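Local coordinates for protein phosphoribosylaminoimidazole-succinocarboxamide synthase (Pyrococcus horikoshii, PDB 3U55) that catalyses the ATP-driven ligation of L-aspartate to a carboxylated aminoimidazole ribonucleotide, giving SAICAR in de novo purine biosynthesis, at residues Lys167-Val172 against Tyr228-Gly233; Val54-Leu59 against Lys161-Lys166. One frame throughout, in Å; residues are numbered along the deposited sequence.

Contact 1: Lys167-Val172 against Tyr228-Gly233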
loop_
_atom_site.group_PDB
_atom_site.type_symbol
_atom_site.label_atom_id
_atom_site.label_comp_id
_atom_site.label_asym_id
_atom_site.label_seq_id
_atom_site.Cartn_x
_atom_site.Cartn_y
_atom_site.Cartn_z
ATOM N N LYS A 167 -3.422 -31.943 -6.533
ATOM C CA LYS A 167 -2.479 -32.741 -5.758
ATOM C C LYS A 167 -2.706 -32.582 -4.250
ATOM O O LYS A 167 -1.861 -32.960 -3.442
ATOM C CB LYS A 167 -1.035 -32.430 -6.177
ATOM C CG LYS A 167 -0.708 -32.968 -7.566
ATOM C CD LYS A 167 0.551 -32.360 -8.147
ATOM C CE LYS A 167 0.741 -32.770 -9.597
ATOM N NZ LYS A 167 1.038 -34.221 -9.742
ATOM N N GLY A 168 -3.866 -32.039 -3.890
ATOM C CA GLY A 168 -4.283 -31.923 -2.493
ATOM C C GLY A 168 -3.557 -30.856 -1.701
ATOM O O GLY A 168 -3.368 -30.992 -0.489
ATOM N N ILE A 169 -3.136 -29.793 -2.384
ATOM C CA ILE A 169 -2.403 -28.679 -1.764
ATOM C C ILE A 169 -3.103 -27.344 -2.054
ATOM O O ILE A 169 -3.390 -27.048 -3.216
ATOM C CB ILE A 169 -0.942 -28.610 -2.298
ATOM C CG1 ILE A 169 -0.190 -29.917 -2.011
ATOM C CG2 ILE A 169 -0.186 -27.416 -1.699
ATOM C CD1 ILE A 169 1.096 -30.066 -2.786
ATOM N N ILE A 170 -3.345 -26.546 -1.020
ATOM C CA ILE A 170 -3.945 -25.227 -1.161
ATOM C C ILE A 170 -2.847 -24.177 -1.320
ATOM O O ILE A 170 -1.990 -24.031 -0.452
ATOM C CB ILE A 170 -4.819 -24.880 0.072
ATOM C CG1 ILE A 170 -5.921 -25.936 0.266
ATOM C CG2 ILE A 170 -5.409 -23.479 -0.056
ATOM C CD1 ILE A 170 -6.713 -25.778 1.551
ATOM N N LEU A 171 -2.872 -23.459 -2.440
ATOM C CA LEU A 171 -1.976 -22.333 -2.639
ATOM C C LEU A 171 -2.532 -21.140 -1.883
ATOM O O LEU A 171 -3.480 -20.492 -2.336
ATOM C CB LEU A 171 -1.836 -22.001 -4.125
ATOM C CG LEU A 171 -0.863 -20.857 -4.445
ATOM C CD1 LEU A 171 0.569 -21.197 -4.000
ATOM C CD2 LEU A 171 -0.914 -20.530 -5.923
ATOM N N VAL A 172 -1.947 -20.867 -0.722
ATOM C CA VAL A 172 -2.427 -19.800 0.155
ATOM C C VAL A 172 -2.016 -18.413 -0.357
ATOM O O VAL A 172 -2.855 -17.508 -0.499
ATOM C CB VAL A 172 -1.938 -20.031 1.599
ATOM C CG1 VAL A 172 -2.086 -18.772 2.441
ATOM C CG2 VAL A 172 -2.690 -21.225 2.225
ATOM N N TYR A 228 7.446 -32.096 -2.404
ATOM C CA TYR A 228 8.139 -32.670 -3.547
ATOM C C TYR A 228 7.532 -34.017 -3.947
ATOM O O TYR A 228 7.311 -34.274 -5.131
ATOM C CB TYR A 228 9.642 -32.807 -3.265
ATOM C CG TYR A 228 10.429 -33.431 -4.401
ATOM C CD1 TYR A 228 10.544 -34.819 -4.514
ATOM C CD2 TYR A 228 11.060 -32.640 -5.362
ATOM C CE1 TYR A 228 11.258 -35.403 -5.557
ATOM C CE2 TYR A 228 11.784 -33.219 -6.411
ATOM C CZ TYR A 228 11.879 -34.600 -6.497
ATOM O OH TYR A 228 12.586 -35.189 -7.521
ATOM N N GLU A 229 7.272 -34.865 -2.952
ATOM C CA GLU A 229 6.716 -36.202 -3.177
ATOM C C GLU A 229 5.314 -36.150 -3.766
ATOM O O GLU A 229 4.996 -36.898 -4.688
ATOM C CB GLU A 229 6.705 -37.014 -1.879
ATOM C CG GLU A 229 8.082 -37.496 -1.435
ATOM C CD GLU A 229 8.074 -38.144 -0.058
ATOM O OE1 GLU A 229 7.063 -38.790 0.301
ATOM O OE2 GLU A 229 9.083 -38.007 0.665
ATOM N N ARG A 230 4.480 -35.263 -3.229
ATOM C CA ARG A 230 3.118 -35.085 -3.731
ATOM C C ARG A 230 3.079 -34.589 -5.170
ATOM O O ARG A 230 2.210 -34.998 -5.945
ATOM C CB ARG A 230 2.343 -34.121 -2.846
ATOM C CG ARG A 230 1.882 -34.732 -1.558
ATOM C CD ARG A 230 0.641 -34.045 -1.080
ATOM N NE ARG A 230 0.626 -33.964 0.370
ATOM C CZ ARG A 230 -0.388 -33.495 1.083
ATOM N NH1 ARG A 230 -1.490 -33.064 0.478
ATOM N NH2 ARG A 230 -0.297 -33.464 2.403
ATOM N N ILE A 231 4.023 -33.713 -5.511
ATOM C CA ILE A 231 4.097 -33.146 -6.853
ATOM C C ILE A 231 4.682 -34.147 -7.854
ATOM O O ILE A 231 4.111 -34.362 -8.927
ATOM C CB ILE A 231 4.872 -31.799 -6.861
ATOM C CG1 ILE A 231 4.021 -30.707 -6.200
ATOM C CG2 ILE A 231 5.270 -31.396 -8.282
ATOM C CD1 ILE A 231 4.768 -29.426 -5.883
ATOM N N THR A 232 5.804 -34.769 -7.497
ATOM C CA THR A 232 6.496 -35.679 -8.415
ATOM C C THR A 232 5.920 -37.093 -8.455
ATOM O O THR A 232 5.995 -37.767 -9.483
ATOM C CB THR A 232 8.004 -35.762 -8.115
ATOM O OG1 THR A 232 8.204 -36.301 -6.803
ATOM C CG2 THR A 232 8.646 -34.385 -8.203
ATOM N N GLY A 233 5.360 -37.538 -7.332
ATOM C CA GLY A 233 4.905 -38.921 -7.187
ATOM C C GLY A 233 6.028 -39.858 -6.773
ATOM O O GLY A 233 5.862 -41.079 -6.792
#
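Lys167 and Arg230 reach past each other between the turn ahead of strand 169-180 and the last turn of helix 220-232. The turn is a Schellman motif closing helix 143-165: Gly168, with positive phi, is its C-prime residue, and Gly168 N and Ile169 N bond back to Ala165 O and Leu164 O. The close-packed part is where Arg230 meets the two carbonyls of this turn. Arg230 CD sits 3.6 Å from Lys167 O, and Arg230 NH1 comes within 3.0 Å of Gly168 O, at an angle too poor for a hydrogen bond. The guanidinium meets both carbonyls at its edge; its charge is paired through NH1 with Asp201 and through NH2 with Glu226. Ile169, buried, brings CG1 up to the guanidinium obliquely; buried Ile231 lies against the lysine chain, CG1 facing Lys167 CD. Away from the buried isoleucines the fit is looser: partly exposed Lys167 runs over the helix end, its CD 3.8 Å from Arg230 O. An alanine here would probably leave Ile231 O without its ammonium partner and uncover Ile231 CG1, which Lys167 CD now touches. A bend at chi4 (-68°) turns Lys167 NZ to Ile231 O, a 3.2 Å hydrogen bond with a C=O...N angle of 131° and the donor tilted 21° from the carbonyl plane.

Contact 2: Val54-Leu59 against Lys161-Lys166; sequences VIFFKL and KDYLAK
Tyr163 lays one ring face against the tip of Leu59, and these two, with Phe56, have the most surface buried by the contact. Leu59 CD2 stands 3.8 Å from the ring centroid, 21° off the normal, in a CH-pi contact. The methyl is displaced toward the rim on the CB side: CG is its nearest ring atom at 3.5 Å, and Tyr163 CB is also close. The other branch, Leu59 CD1, reaches Tyr163 CD1 at 3.9 Å, so both methyls of the leucine are engaged. Tyr163 has CG anti to its backbone N (chi1 175°), which starts the ring out from its own helix toward helix 45-62. The two helices pack at a distance, their short segments 12.2 Å apart at closest approach with 125° between their N-to-C directions; the gap is spanned by Tyr163, Phe56 and Leu59, with Ile231 of helix 220-232 also packing on Tyr163, Phe56 and Ile55. In the SAICAR synthetase-like fold the pair joins helix 45-62, which lies beside strand 69-72, to helix 143-165, which rests on strand 169-180. Phe56, buried, works beside the tyrosine. Its CE1 meets Tyr163 CE2 obliquely at 4.2 Å, and the same ring offers its edge to Leu164, whose CD2 lies near the ring plane, 3.9 Å from CE1 and 4.0 Å from CZ. The phenylalanine and leucine side chains cross at about a right angle. Leu164 in turn touches Ile169 and Leu171 of strand 169-180, while Phe56 also packs on Ile192. At the far end of the tyrosine, Ile55 CG2 comes to 4.0 Å from Tyr163 OH, the two side chains again crossing at about a right angle.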
loop_
_atom_site.group_PDB
_atom_site.type_symbol
_atom_site.label_atom_id
_atom_site.label_comp_id
_atom_site.label_asym_id
_atom_site.label_seq_id
_atom_site.Cartn_x
_atom_site.Cartn_y
_atom_site.Cartn_z
ATOM N N VAL A 54 12.175 -25.539 -10.906
ATOM C CA VAL A 54 12.217 -26.089 -12.263
ATOM C C VAL A 54 10.851 -26.635 -12.669
ATOM O O VAL A 54 10.344 -26.308 -13.746
ATOM C CB VAL A 54 13.319 -27.173 -12.401
ATOM C CG1 VAL A 54 13.205 -27.908 -13.725
ATOM C CG2 VAL A 54 14.685 -26.540 -12.291
ATOM N N ILE A 55 10.254 -27.447 -11.798
ATOM C CA ILE A 55 8.930 -28.006 -12.057
ATOM C C ILE A 55 7.903 -26.897 -12.340
ATOM O O ILE A 55 7.183 -26.948 -13.341
ATOM C CB ILE A 55 8.446 -28.909 -10.898
ATOM C CG1 ILE A 55 9.259 -30.210 -10.861
ATOM C CG2 ILE A 55 6.954 -29.218 -11.039
ATOM C CD1 ILE A 55 9.220 -30.934 -9.530
ATOM N N PHE A 56 7.844 -25.899 -11.457
ATOM C CA PHE A 56 6.889 -24.804 -11.614
ATOM C C PHE A 56 7.166 -23.942 -12.845
ATOM O O PHE A 56 6.232 -23.604 -13.568
ATOM C CB PHE A 56 6.802 -23.946 -10.349
ATOM C CG PHE A 56 6.199 -24.661 -9.158
ATOM C CD1 PHE A 56 4.958 -25.294 -9.254
ATOM C CD2 PHE A 56 6.858 -24.671 -7.932
ATOM C CE1 PHE A 56 4.393 -25.943 -8.145
ATOM C CE2 PHE A 56 6.306 -25.304 -6.822
ATOM C CZ PHE A 56 5.072 -25.947 -6.927
ATOM N N PHE A 57 8.430 -23.592 -13.088
ATOM C CA PHE A 57 8.792 -22.815 -14.289
ATOM C C PHE A 57 8.374 -23.520 -15.573
ATOM O O PHE A 57 7.831 -22.888 -16.483
ATOM C CB PHE A 57 10.292 -22.510 -14.362
ATOM C CG PHE A 57 10.769 -21.461 -13.384
ATOM C CD1 PHE A 57 10.007 -20.330 -13.108
ATOM C CD2 PHE A 57 12.015 -21.596 -12.768
ATOM C CE1 PHE A 57 10.468 -19.358 -12.209
ATOM C CE2 PHE A 57 12.485 -20.632 -11.872
ATOM C CZ PHE A 57 11.711 -19.515 -11.590
ATOM N N LYS A 58 8.639 -24.824 -15.651
ATOM C CA LYS A 58 8.275 -25.606 -16.833
ATOM C C LYS A 58 6.764 -25.622 -17.047
ATOM O O LYS A 58 6.294 -25.439 -18.172
ATOM C CB LYS A 58 8.829 -27.031 -16.741
ATOM C CG LYS A 58 10.316 -27.129 -17.047
ATOM C CD LYS A 58 10.843 -28.529 -16.759
ATOM C CE LYS A 58 12.270 -28.694 -17.263
ATOM N NZ LYS A 58 12.857 -29.998 -16.835
ATOM N N LEU A 59 6.009 -25.802 -15.961
ATOM C CA LEU A 59 4.543 -25.765 -16.021
ATOM C C LEU A 59 4.017 -24.416 -16.535
ATOM O O LEU A 59 3.146 -24.367 -17.413
ATOM C CB LEU A 59 3.938 -26.104 -14.650
ATOM C CG LEU A 59 2.430 -25.915 -14.438
ATOM C CD1 LEU A 59 1.617 -26.996 -15.148
ATOM C CD2 LEU A 59 2.120 -25.910 -12.943
ATOM N N LYS A 161 -2.528 -22.647 -8.565
ATOM C CA LYS A 161 -3.581 -23.053 -7.635
ATOM C C LYS A 161 -4.351 -24.265 -8.165
ATOM O O LYS A 161 -4.609 -25.196 -7.406
ATOM C CB LYS A 161 -4.506 -21.881 -7.255
ATOM C CG LYS A 161 -5.608 -21.530 -8.253
ATOM C CD LYS A 161 -6.045 -20.072 -8.107
ATOM C CE LYS A 161 -6.635 -19.780 -6.744
ATOM N NZ LYS A 161 -8.083 -20.113 -6.681
ATOM N N ASP A 162 -4.673 -24.272 -9.463
ATOM C CA ASP A 162 -5.368 -25.409 -10.096
ATOM C C ASP A 162 -4.522 -26.680 -10.048
ATOM O O ASP A 162 -5.002 -27.746 -9.659
ATOM C CB ASP A 162 -5.730 -25.098 -11.552
ATOM C CG ASP A 162 -6.856 -24.081 -11.686
ATOM O OD1 ASP A 162 -7.562 -23.799 -10.690
ATOM O OD2 ASP A 162 -7.036 -23.555 -12.806
ATOM N N TYR A 163 -3.261 -26.547 -10.444
ATOM C CA TYR A 163 -2.299 -27.650 -10.471
ATOM C C TYR A 163 -2.085 -28.256 -9.087
ATOM O O TYR A 163 -2.040 -29.483 -8.931
ATOM C CB TYR A 163 -0.971 -27.145 -11.052
ATOM C CG TYR A 163 0.171 -28.136 -11.042
ATOM C CD1 TYR A 163 0.329 -29.058 -12.080
ATOM C CD2 TYR A 163 1.106 -28.137 -10.007
ATOM C CE1 TYR A 163 1.388 -29.962 -12.082
ATOM C CE2 TYR A 163 2.165 -29.041 -9.998
ATOM C CZ TYR A 163 2.297 -29.947 -11.037
ATOM O OH TYR A 163 3.341 -30.835 -11.026
ATOM N N LEU A 164 -1.954 -27.393 -8.082
ATOM C CA LEU A 164 -1.673 -27.837 -6.720
ATOM C C LEU A 164 -2.904 -28.445 -6.044
ATOM O O LEU A 164 -2.777 -29.410 -5.293
ATOM C CB LEU A 164 -1.078 -26.698 -5.881
ATOM C CG LEU A 164 0.323 -26.208 -6.285
ATOM C CD1 LEU A 164 0.635 -24.848 -5.665
ATOM C CD2 LEU A 164 1.411 -27.224 -5.921
ATOM N N ALA A 165 -4.082 -27.897 -6.336
ATOM C CA ALA A 165 -5.339 -28.419 -5.783
ATOM C C ALA A 165 -5.622 -29.856 -6.247
ATOM O O ALA A 165 -6.193 -30.660 -5.496
ATOM C CB ALA A 165 -6.500 -27.497 -6.131
ATOM N N LYS A 166 -5.195 -30.182 -7.466
ATOM C CA LYS A 166 -5.326 -31.549 -7.994
ATOM C C LYS A 166 -4.325 -32.502 -7.339
ATOM O O LYS A 166 -4.379 -33.717 -7.548
ATOM C CB LYS A 166 -5.188 -31.573 -9.523
ATOM C CG LYS A 166 -6.309 -30.841 -10.250
ATOM C CD LYS A 166 -6.349 -31.156 -11.746
ATOM C CE LYS A 166 -5.505 -30.190 -12.570
ATOM N NZ LYS A 166 -4.045 -30.481 -12.486
#

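From the N terminus, helix 45-62 supplies the first half of contact 2, and the chain then runs through 101 residues before helix 143-165 closes that loop at Lys161-Lys166. Contact 1 opens with Lys167-Val172, directly after, and, with 55 residues between its segments, closes on helix 220-232 near the C terminus. The two loops therefore follow in series, neither nested nor crossed, with the end of helix 143-165 and the start of strand 169-180 as their shared junction. In space they lie about 9 Å apart, centre to centre. Ile231 of contact 1 packs against Phe56 and Tyr163 of contact 2, so helices 45-62, 143-165 and 220-232 meet beside the sheet that contains strand 169-180.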